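Long-range contacts in N-acyl-D-glutamate deacylase (PDB 3GIQ), which probably hydrolyses the amide bond of N-acyl-D-glutamate to release D-glutamate and a carboxylate, using a zinc centre in an amidohydrolase-family barrel: residues Asp64-Asp69 with Gly93-Ser98; Ser217-Glu222 with Thr244-His249; Ala278-Pro283 with Cys359-Ser364. All blocks are in the same frame, centred on the assembly; numbering follows the deposited sequence.

Contact 1: residues Asp64-Asp69 with Gly93-Ser98; sequences DVHGHD and GNCGVS. With ZN (zinc ion), chain E; ZN (zinc ion), chain D; G01 (N-[(R)-hydroxy(methyl)phosphoryl]-D-glutamic acid), chain C.
His66, His68 and Cys95 converge on one zinc ion, the two histidines forming the His-X-His motif that follows the first barrel strand in amidohydrolases. Zinc ion E is held by His66 NE2 at 2.1 Å, by His68 NE2 and by Cys95 SG, and a phosphoryl oxygen of the bound phosphonamidate, OPA, completes four ligands. The thiolate suits its place because one sulfur can serve two metals: Cys95 SG also reaches zinc ion D at 2.3 Å, making it a bridging ligand, and the phosphonamidate's OPB binds that second ion. The sulfur lies at the edge of both imidazoles, whose NE2 atoms face the shared zinc.

Packing covers a face of His66. Asn94 CB sits over it, 3.9 Å from the ring centroid in a CH-pi contact, with the amide stacked on the ring at 20° between planes. With CG anti to the carbonyl carbon (chi1 -75°), the Asn94 amide is directed back over the 64-69 loop.

Hydrogen bonds then join the loops. Water 1 donates to both Val65 O and Asn94 OD1, while water 2 accepts from His68 ND1 at 2.8 Å and donates to Val97 O, which fixes the turn of the His68 ring. Asn94 ND2 gives a nearly straight bond (172°) to a lone pair of Gly67 O, 3.0 Å away and within the plane of the amide.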
loop_
_atom_site.group_PDB
_atom_site.type_symbol
_atom_site.label_atom_id
_atom_site.label_comp_id
_atom_site.label_asym_id
_atom_site.label_seq_id
_atom_site.Cartn_x
_atom_site.Cartn_y
_atom_site.Cartn_z
ATOM N N ASP A 64 -3.855 1.716 -4.388
ATOM C CA ASP A 64 -3.023 1.779 -3.190
ATOM C C ASP A 64 -2.042 0.612 -3.228
ATOM O O ASP A 64 -2.390 -0.520 -2.888
ATOM C CB ASP A 64 -3.909 1.699 -1.943
ATOM C CG ASP A 64 -3.135 1.932 -0.663
ATOM O OD1 ASP A 64 -1.902 2.124 -0.739
ATOM O OD2 ASP A 64 -3.764 1.921 0.420
ATOM N N VAL A 65 -0.810 0.895 -3.635
ATOM C CA VAL A 65 0.197 -0.146 -3.760
ATOM C C VAL A 65 0.808 -0.634 -2.458
ATOM O O VAL A 65 1.565 -1.604 -2.458
ATOM C CB VAL A 65 1.338 0.291 -4.706
ATOM C CG1 VAL A 65 0.760 0.642 -6.074
ATOM C CG2 VAL A 65 2.093 1.477 -4.115
ATOM N N HIS A 66 0.498 0.028 -1.347
ATOM C CA HIS A 66 1.049 -0.420 -0.080
ATOM C C HIS A 66 -0.014 -0.579 0.992
ATOM O O HIS A 66 -0.126 0.241 1.906
ATOM C CB HIS A 66 2.137 0.526 0.429
ATOM C CG HIS A 66 3.036 -0.105 1.446
ATOM N ND1 HIS A 66 4.249 -0.675 1.116
ATOM C CD2 HIS A 66 2.861 -0.334 2.769
ATOM C CE1 HIS A 66 4.780 -1.228 2.192
ATOM N NE2 HIS A 66 3.958 -1.036 3.208
ATOM N N GLY A 67 -0.797 -1.646 0.875
ATOM C CA GLY A 67 -1.828 -1.898 1.857
ATOM C C GLY A 67 -1.469 -3.034 2.802
ATOM O O GLY A 67 -0.625 -3.880 2.491
ATOM N N HIS A 68 -2.095 -3.025 3.974
ATOM C CA HIS A 68 -1.907 -4.066 4.983
ATOM C C HIS A 68 -3.307 -4.502 5.406
ATOM O O HIS A 68 -3.531 -4.918 6.543
ATOM C CB HIS A 68 -1.133 -3.525 6.196
ATOM C CG HIS A 68 0.345 -3.432 5.976
ATOM N ND1 HIS A 68 1.125 -4.531 5.684
ATOM C CD2 HIS A 68 1.184 -2.368 5.992
ATOM C CE1 HIS A 68 2.380 -4.147 5.527
ATOM N NE2 HIS A 68 2.443 -2.840 5.709
ATOM N N ASP A 69 -4.240 -4.412 4.463
ATOM C CA ASP A 69 -5.644 -4.757 4.698
ATOM C C ASP A 69 -5.957 -6.229 4.410
ATOM O O ASP A 69 -7.119 -6.600 4.249
ATOM C CB ASP A 69 -6.525 -3.874 3.809
ATOM C CG ASP A 69 -6.031 -2.436 3.750
ATOM O OD1 ASP A 69 -6.366 -1.642 4.653
ATOM O OD2 ASP A 69 -5.286 -2.110 2.802
ATOM N N GLY A 93 -0.355 -7.665 1.506
ATOM C CA GLY A 93 0.750 -8.590 1.715
ATOM C C GLY A 93 2.128 -7.950 1.660
ATOM O O GLY A 93 3.090 -8.569 1.209
ATOM N N ASN A 94 2.230 -6.716 2.143
ATOM C CA ASN A 94 3.487 -5.972 2.119
ATOM C C ASN A 94 4.407 -6.153 3.326
ATOM O O ASN A 94 4.014 -6.697 4.355
ATOM C CB ASN A 94 3.179 -4.480 1.945
ATOM C CG ASN A 94 2.757 -4.136 0.530
ATOM O OD1 ASN A 94 3.585 -4.083 -0.375
ATOM N ND2 ASN A 94 1.463 -3.910 0.332
ATOM N N CYS A 95 5.646 -5.690 3.171
ATOM C CA CYS A 95 6.653 -5.736 4.226
ATOM C C CYS A 95 6.931 -7.103 4.843
ATOM O O CYS A 95 7.248 -7.203 6.030
ATOM C CB CYS A 95 6.272 -4.736 5.318
ATOM S SG CYS A 95 6.063 -3.072 4.643
ATOM N N GLY A 96 6.815 -8.150 4.032
ATOM C CA GLY A 96 7.087 -9.496 4.508
ATOM C C GLY A 96 5.938 -10.218 5.188
ATOM O O GLY A 96 6.056 -11.401 5.495
ATOM N N VAL A 97 4.828 -9.528 5.427
ATOM C CA VAL A 97 3.696 -10.170 6.089
ATOM C C VAL A 97 2.441 -10.202 5.226
ATOM O O VAL A 97 2.018 -9.181 4.674
ATOM C CB VAL A 97 3.384 -9.490 7.441
ATOM C CG1 VAL A 97 4.497 -9.793 8.433
ATOM C CG2 VAL A 97 3.228 -7.990 7.256
ATOM N N SER A 98 1.845 -11.387 5.116
ATOM C CA SER A 98 0.654 -11.578 4.298
ATOM C C SER A 98 -0.381 -12.502 4.936
ATOM O O SER A 98 -0.145 -13.091 5.990
ATOM C CB SER A 98 1.059 -12.137 2.931
ATOM O OG SER A 98 1.841 -13.314 3.085
HETATM ZN ZN ZN E . 4.046 -1.805 5.168
HETATM ZN ZN ZN D . 7.406 -1.773 5.969
HETATM C CD G01 C . 9.968 2.348 10.645
HETATM C CG G01 C . 9.179 2.307 9.337
HETATM C CB G01 C . 7.840 1.590 9.555
HETATM C CA G01 C . 6.835 1.459 8.378
HETATM C C G01 C . 6.395 2.874 7.939
HETATM C C6 G01 C . 4.234 -1.706 8.939
HETATM P P G01 C . 5.417 -0.808 7.949
HETATM O OPA G01 C . 4.736 -0.533 6.540
HETATM O OPB G01 C . 6.647 -1.621 7.791
HETATM N N G01 C . 5.629 0.637 8.672
HETATM O O G01 C . 5.429 3.414 8.512
HETATM O OXT G01 C . 7.054 3.393 7.016
HETATM O OE1 G01 C . 9.592 3.172 11.510
HETATM O OE2 G01 C . 10.913 1.546 10.748
HETATM O O HOH W 1 3.901 -2.961 -2.819
HETATM O O HOH W 2 0.456 -6.949 4.537
#

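Contact 2: residues Ser217-Glu222 with Thr244-His249; sequences SHIRNE and TVVSHH. With ZN (zinc ion), chain D; G01 (N-[(R)-hydroxy(methyl)phosphoryl]-D-glutamic acid), chain C.
Ser217 and Val246 pair in parallel at the C-terminal ends of strands 214-218 and 243-246, where Ser217 N donates to Val245 O at 2.8 Å and Ser217 O accepts from Ser247 N at 2.9 Å. These strands and helix 226-240 form a beta-alpha-beta unit of the barrel, and each strand end delivers a histidine to zinc ion D.

His218 binds the metal through ND1 at 2.0 Å, whereas His248 uses NE2 at 2.2 Å; OPB of the bound phosphonamidate and Cys95 SG complete the site. The two rings meet T-shaped, planes at 88°, the edge of His248 carrying CE1 over the face of His218. Imidazole suits both places, since either nitrogen can serve as the ligand. His248 adopts an uncommon torsion, CG lying between the backbone N and carbonyl carbon (chi1 49°), which turns its ring in toward the metal; Ser247 CB covers one ring face and the ligand's carboxylate oxygen OXT the opposite one.

Away from the metal, His248 ND1 makes a weak, bent bond to Glu222 OE2, 3.1 Å away, with the carboxylate turned 56° from the ring. Water 4 donates to the same oxygen, and Lys250 forms a salt bridge with Glu222 OE1. On the side nearer the helix, Ile219 CG2 packs against Val246 CG1.

Together, the metal bond and the carboxylate restrain His248 at both nitrogens; the negative charge of Glu222 would probably make the imidazole a more electron-rich zinc ligand, although its salt bridge with Lys250 should temper the effect.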
loop_
_atom_site.group_PDB
_atom_site.type_symbol
_atom_site.label_atom_id
_atom_site.label_comp_id
_atom_site.label_asym_id
_atom_site.label_seq_id
_atom_site.Cartn_x
_atom_site.Cartn_y
_atom_site.Cartn_z
ATOM N N SER A 217 10.020 -4.474 -1.357
ATOM C CA SER A 217 10.786 -4.585 -0.135
ATOM C C SER A 217 10.801 -3.450 0.862
ATOM O O SER A 217 10.898 -2.276 0.507
ATOM C CB SER A 217 12.242 -4.906 -0.493
ATOM O OG SER A 217 13.065 -4.961 0.659
ATOM N N HIS A 218 10.689 -3.841 2.128
ATOM C CA HIS A 218 10.828 -2.920 3.233
ATOM C C HIS A 218 12.295 -3.267 3.471
ATOM O O HIS A 218 12.612 -4.344 3.988
ATOM C CB HIS A 218 9.982 -3.345 4.427
ATOM C CG HIS A 218 10.245 -2.542 5.661
ATOM N ND1 HIS A 218 9.246 -2.157 6.530
ATOM C CD2 HIS A 218 11.398 -2.054 6.175
ATOM C CE1 HIS A 218 9.774 -1.467 7.525
ATOM N NE2 HIS A 218 11.078 -1.390 7.334
ATOM N N ILE A 219 13.185 -2.373 3.064
ATOM C CA ILE A 219 14.616 -2.629 3.165
ATOM C C ILE A 219 15.178 -2.848 4.568
ATOM O O ILE A 219 14.523 -2.555 5.571
ATOM C CB ILE A 219 15.400 -1.538 2.412
ATOM C CG1 ILE A 219 15.193 -0.173 3.067
ATOM C CG2 ILE A 219 14.919 -1.495 0.964
ATOM C CD1 ILE A 219 15.841 0.965 2.289
ATOM N N ARG A 220 16.401 -3.369 4.622
ATOM C CA ARG A 220 17.046 -3.714 5.887
ATOM C C ARG A 220 17.112 -2.612 6.936
ATOM O O ARG A 220 16.933 -2.877 8.124
ATOM C CB ARG A 220 18.450 -4.270 5.623
ATOM C CG ARG A 220 19.050 -5.012 6.816
ATOM C CD ARG A 220 20.319 -5.751 6.423
ATOM N NE ARG A 220 20.059 -6.805 5.445
ATOM C CZ ARG A 220 19.564 -8.005 5.739
ATOM N NH1 ARG A 220 19.271 -8.328 6.995
ATOM N NH2 ARG A 220 19.362 -8.888 4.773
ATOM N N ASN A 221 17.371 -1.382 6.510
ATOM C CA ASN A 221 17.448 -0.271 7.449
ATOM C C ASN A 221 17.112 1.015 6.716
ATOM O O ASN A 221 17.541 1.212 5.583
ATOM C CB ASN A 221 18.854 -0.192 8.057
ATOM C CG ASN A 221 18.971 0.879 9.120
ATOM O OD1 ASN A 221 19.235 2.043 8.818
ATOM N ND2 ASN A 221 18.763 0.494 10.375
ATOM N N GLU A 222 16.334 1.881 7.360
ATOM C CA GLU A 222 15.934 3.136 6.737
ATOM C C GLU A 222 16.485 4.358 7.459
ATOM O O GLU A 222 15.973 5.466 7.306
ATOM C CB GLU A 222 14.406 3.200 6.646
ATOM C CG GLU A 222 13.827 2.042 5.845
ATOM C CD GLU A 222 12.342 2.178 5.587
ATOM O OE1 GLU A 222 11.559 2.145 6.559
ATOM O OE2 GLU A 222 11.961 2.322 4.407
ATOM N N THR A 244 11.645 -4.736 -9.165
ATOM C CA THR A 244 11.725 -4.374 -7.750
ATOM C C THR A 244 10.991 -3.094 -7.359
ATOM O O THR A 244 10.930 -2.145 -8.135
ATOM C CB THR A 244 13.215 -4.206 -7.352
ATOM O OG1 THR A 244 13.921 -5.422 -7.619
ATOM C CG2 THR A 244 13.362 -3.843 -5.882
ATOM N N VAL A 245 10.439 -3.082 -6.147
ATOM C CA VAL A 245 9.759 -1.903 -5.611
ATOM C C VAL A 245 10.305 -1.620 -4.211
ATOM O O VAL A 245 10.320 -2.504 -3.357
ATOM C CB VAL A 245 8.229 -2.105 -5.489
ATOM C CG1 VAL A 245 7.604 -0.889 -4.799
ATOM C CG2 VAL A 245 7.606 -2.300 -6.872
ATOM N N VAL A 246 10.779 -0.398 -3.984
ATOM C CA VAL A 246 11.283 -0.021 -2.664
ATOM C C VAL A 246 10.090 0.573 -1.912
ATOM O O VAL A 246 9.640 1.684 -2.211
ATOM C CB VAL A 246 12.418 1.023 -2.768
ATOM C CG1 VAL A 246 12.891 1.426 -1.378
ATOM C CG2 VAL A 246 13.575 0.441 -3.569
ATOM N N SER A 247 9.568 -0.186 -0.954
ATOM C CA SER A 247 8.403 0.230 -0.178
ATOM C C SER A 247 8.660 1.429 0.718
ATOM O O SER A 247 9.756 1.588 1.253
ATOM C CB SER A 247 7.903 -0.934 0.684
ATOM O OG SER A 247 7.562 -2.058 -0.112
ATOM N N HIS A 248 7.624 2.248 0.890
ATOM C CA HIS A 248 7.677 3.446 1.728
ATOM C C HIS A 248 9.087 4.003 1.880
ATOM O O HIS A 248 9.618 4.096 2.988
ATOM C CB HIS A 248 7.067 3.157 3.111
ATOM C CG HIS A 248 7.591 1.914 3.769
ATOM N ND1 HIS A 248 8.934 1.688 3.984
ATOM C CD2 HIS A 248 6.942 0.852 4.307
ATOM C CE1 HIS A 248 9.091 0.545 4.628
ATOM N NE2 HIS A 248 7.897 0.018 4.836
ATOM N N HIS A 249 9.685 4.387 0.759
ATOM C CA HIS A 249 11.045 4.913 0.783
ATOM C C HIS A 249 11.128 6.171 1.633
ATOM O O HIS A 249 10.303 7.078 1.510
ATOM C CB HIS A 249 11.545 5.192 -0.633
ATOM C CG HIS A 249 13.015 5.463 -0.700
ATOM N ND1 HIS A 249 13.930 4.770 0.065
ATOM C CD2 HIS A 249 13.729 6.345 -1.435
ATOM C CE1 HIS A 249 15.145 5.217 -0.195
ATOM N NE2 HIS A 249 15.052 6.172 -1.103
HETATM ZN ZN ZN D . 7.406 -1.773 5.969
HETATM C CD G01 C . 9.968 2.348 10.645
HETATM C CG G01 C . 9.179 2.307 9.337
HETATM C CB G01 C . 7.840 1.590 9.555
HETATM C CA G01 C . 6.835 1.459 8.378
HETATM C C G01 C . 6.395 2.874 7.939
HETATM C C6 G01 C . 4.234 -1.706 8.939
HETATM P P G01 C . 5.417 -0.808 7.949
HETATM O OPA G01 C . 4.736 -0.533 6.540
HETATM O OPB G01 C . 6.647 -1.621 7.791
HETATM N N G01 C . 5.629 0.637 8.672
HETATM O O G01 C . 5.429 3.414 8.512
HETATM O OXT G01 C . 7.054 3.393 7.016
HETATM O OE1 G01 C . 9.592 3.172 11.510
HETATM O OE2 G01 C . 10.913 1.546 10.748
HETATM O O HOH W 3 11.772 0.200 2.581
HETATM O O HOH W 4 13.714 3.716 2.906
#

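Contact 3: residues Ala278-Pro283 with Cys359-Ser364; sequences ALDIYP and CCMVGS. With G01 (N-[(R)-hydroxy(methyl)phosphoryl]-D-glutamic acid), chain C.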
loop_
_atom_site.group_PDB
_atom_site.type_symbol
_atom_site.label_atom_id
_atom_site.label_comp_id
_atom_site.label_asym_id
_atom_site.label_seq_id
_atom_site.Cartn_x
_atom_site.Cartn_y
_atom_site.Cartn_z
ATOM N N ALA A 278 10.778 0.641 -8.971
ATOM C CA ALA A 278 9.854 1.709 -8.639
ATOM C C ALA A 278 9.857 1.842 -7.130
ATOM O O ALA A 278 10.585 1.133 -6.437
ATOM C CB ALA A 278 8.457 1.383 -9.149
ATOM N N LEU A 279 9.047 2.756 -6.616
ATOM C CA LEU A 279 8.987 2.963 -5.180
ATOM C C LEU A 279 7.660 3.608 -4.844
ATOM O O LEU A 279 6.872 3.920 -5.732
ATOM C CB LEU A 279 10.129 3.881 -4.722
ATOM C CG LEU A 279 10.206 5.285 -5.341
ATOM C CD1 LEU A 279 10.953 6.221 -4.409
ATOM C CD2 LEU A 279 10.899 5.220 -6.700
ATOM N N ASP A 280 7.408 3.786 -3.554
ATOM C CA ASP A 280 6.185 4.428 -3.115
ATOM C C ASP A 280 6.405 5.118 -1.783
ATOM O O ASP A 280 7.363 4.824 -1.065
ATOM C CB ASP A 280 5.029 3.414 -3.014
ATOM C CG ASP A 280 5.353 2.225 -2.119
ATOM O OD1 ASP A 280 5.376 2.387 -0.880
ATOM O OD2 ASP A 280 5.585 1.121 -2.663
ATOM N N ILE A 281 5.528 6.067 -1.478
ATOM C CA ILE A 281 5.592 6.804 -0.226
ATOM C C ILE A 281 4.184 7.156 0.211
ATOM O O ILE A 281 3.238 7.070 -0.576
ATOM C CB ILE A 281 6.375 8.154 -0.371
ATOM C CG1 ILE A 281 5.718 9.062 -1.424
ATOM C CG2 ILE A 281 7.815 7.888 -0.758
ATOM C CD1 ILE A 281 4.569 9.930 -0.910
ATOM N N TYR A 282 4.053 7.511 1.485
ATOM C CA TYR A 282 2.797 8.005 2.025
ATOM C C TYR A 282 3.239 9.439 2.329
ATOM O O TYR A 282 4.389 9.673 2.711
ATOM C CB TYR A 282 2.358 7.236 3.278
ATOM C CG TYR A 282 3.450 6.922 4.266
ATOM C CD1 TYR A 282 3.867 7.871 5.204
ATOM C CD2 TYR A 282 4.050 5.664 4.284
ATOM C CE1 TYR A 282 4.851 7.568 6.139
ATOM C CE2 TYR A 282 5.037 5.350 5.212
ATOM C CZ TYR A 282 5.430 6.306 6.137
ATOM O OH TYR A 282 6.397 5.999 7.061
ATOM N N PRO A 283 2.346 10.417 2.138
ATOM C CA PRO A 283 2.655 11.835 2.364
ATOM C C PRO A 283 2.734 12.368 3.795
ATOM O O PRO A 283 2.065 13.345 4.125
ATOM C CB PRO A 283 1.578 12.532 1.545
ATOM C CG PRO A 283 0.385 11.654 1.798
ATOM C CD PRO A 283 0.954 10.245 1.682
ATOM N N CYS A 359 9.366 7.413 -10.746
ATOM C CA CYS A 359 8.837 6.078 -10.491
ATOM C C CYS A 359 8.167 5.912 -9.133
ATOM O O CYS A 359 7.939 4.786 -8.682
ATOM C CB CYS A 359 9.954 5.043 -10.639
ATOM S SG CYS A 359 10.674 4.974 -12.300
ATOM N N CYS A 360 7.829 7.024 -8.490
ATOM C CA CYS A 360 7.203 6.948 -7.177
ATOM C C CYS A 360 5.680 6.926 -7.232
ATOM O O CYS A 360 5.042 7.814 -7.804
ATOM C CB CYS A 360 7.667 8.107 -6.292
ATOM S SG CYS A 360 7.326 7.826 -4.536
ATOM N N MET A 361 5.113 5.894 -6.621
ATOM C CA MET A 361 3.669 5.702 -6.557
ATOM C C MET A 361 3.234 6.082 -5.150
ATOM O O MET A 361 4.069 6.383 -4.296
ATOM C CB MET A 361 3.324 4.228 -6.809
ATOM C CG MET A 361 3.913 3.658 -8.093
ATOM S SD MET A 361 3.782 1.855 -8.173
ATOM C CE MET A 361 5.080 1.377 -7.033
ATOM N N VAL A 362 1.930 6.067 -4.904
ATOM C CA VAL A 362 1.421 6.391 -3.579
ATOM C C VAL A 362 0.964 5.117 -2.871
ATOM O O VAL A 362 0.199 4.327 -3.426
ATOM C CB VAL A 362 0.228 7.370 -3.649
ATOM C CG1 VAL A 362 -0.262 7.694 -2.242
ATOM C CG2 VAL A 362 0.643 8.646 -4.368
ATOM N N GLY A 363 1.462 4.919 -1.656
ATOM C CA GLY A 363 1.089 3.761 -0.859
ATOM C C GLY A 363 0.692 4.294 0.504
ATOM O O GLY A 363 1.528 4.845 1.219
ATOM N N SER A 364 -0.574 4.129 0.874
ATOM C CA SER A 364 -1.060 4.657 2.146
ATOM C C SER A 364 -0.409 4.044 3.377
ATOM O O SER A 364 -0.172 4.738 4.364
ATOM C CB SER A 364 -2.576 4.480 2.247
ATOM O OG SER A 364 -2.913 3.141 2.570
HETATM C CD G01 C . 9.968 2.348 10.645
HETATM C CG G01 C . 9.179 2.307 9.337
HETATM C CB G01 C . 7.840 1.590 9.555
HETATM C CA G01 C . 6.835 1.459 8.378
HETATM C C G01 C . 6.395 2.874 7.939
HETATM C C6 G01 C . 4.234 -1.706 8.939
HETATM P P G01 C . 5.417 -0.808 7.949
HETATM O OPA G01 C . 4.736 -0.533 6.540
HETATM O OPB G01 C . 6.647 -1.621 7.791
HETATM N N G01 C . 5.629 0.637 8.672
HETATM O O G01 C . 5.429 3.414 8.512
HETATM O OXT G01 C . 7.054 3.393 7.016
HETATM O OE1 G01 C . 9.592 3.172 11.510
HETATM O OE2 G01 C . 10.913 1.546 10.748
HETATM O O HOH W 5 4.326 3.798 1.175
#
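Tyr282 CB rests 3.3 Å from Gly363 O, just beyond the paired strands 277-281 and 360-362, while its ring leads off to the bound phosphonamidate. There Tyr282 OH donates to the carboxylate oxygen OXT at 2.7 Å, with OXT in the plane of the ring at its edge. A phenol suits this place: it is long enough to reach the ligand and ends in a donor. Arg376, which also bonds the ligand, makes a cation-pi contact with the ring.

Behind the tyrosine, four backbone bonds join the two parallel barrel strands. Met361 N reaches Leu279 O at 2.8 Å and Gly363 N reaches Ile281 O at 3.0 Å; Leu279 N to Cys359 O and Ile281 N to Met361 O complete the set. On one face of the strands Cys360 SG nestles against Ile281 CG1 at 3.7 Å, and Leu279 CG lies against Cys360 CB. Leu279 and Ile281, both apolar, also pack against helix 348-356. Met361 projects on the Asp280 face, where its chain, bent at chi3 (-76°), brings CE to 4.0 Å from Ala278 CB, close to helix 406-412.

Asp280 lies beside Met361 on that face. Water 5 links its OD1, at 2.7 Å, to Gly363 O, and the same OD1 accepts from the backbone N of His248. Lacking a side chain, Gly363 leaves room beside this carboxylate.

The segment 278-283 thus does two chemical jobs: Tyr282 gives the ligand carboxylate a neutral donor, whereas the acceptor Asp280 holds the backbone of a zinc-binding histidine.

In the fold
Along the chain the three contacts come in series, 1, 2 and 3. In the amidohydrolase barrel, contacts 1 and 2 lie at or just beyond strand ends, while contact 3 runs along two neighbouring strands and out to Tyr282. Their centres are 11 to 13 Å apart, and each touches the bound ligand. Contacts 1 and 2 share zinc ion D, with Cys95 from one and two histidines from the other. Contacts 2 and 3 are joined through neighbouring strands 243-246 and 277-281, where Val246 N lies 2.9 Å from Ala278 O. Contact 3 returns to contact 1 through Ser364 OG and Asp64 OD2, 2.6 Å apart. Residues distant in sequence thus build one active site.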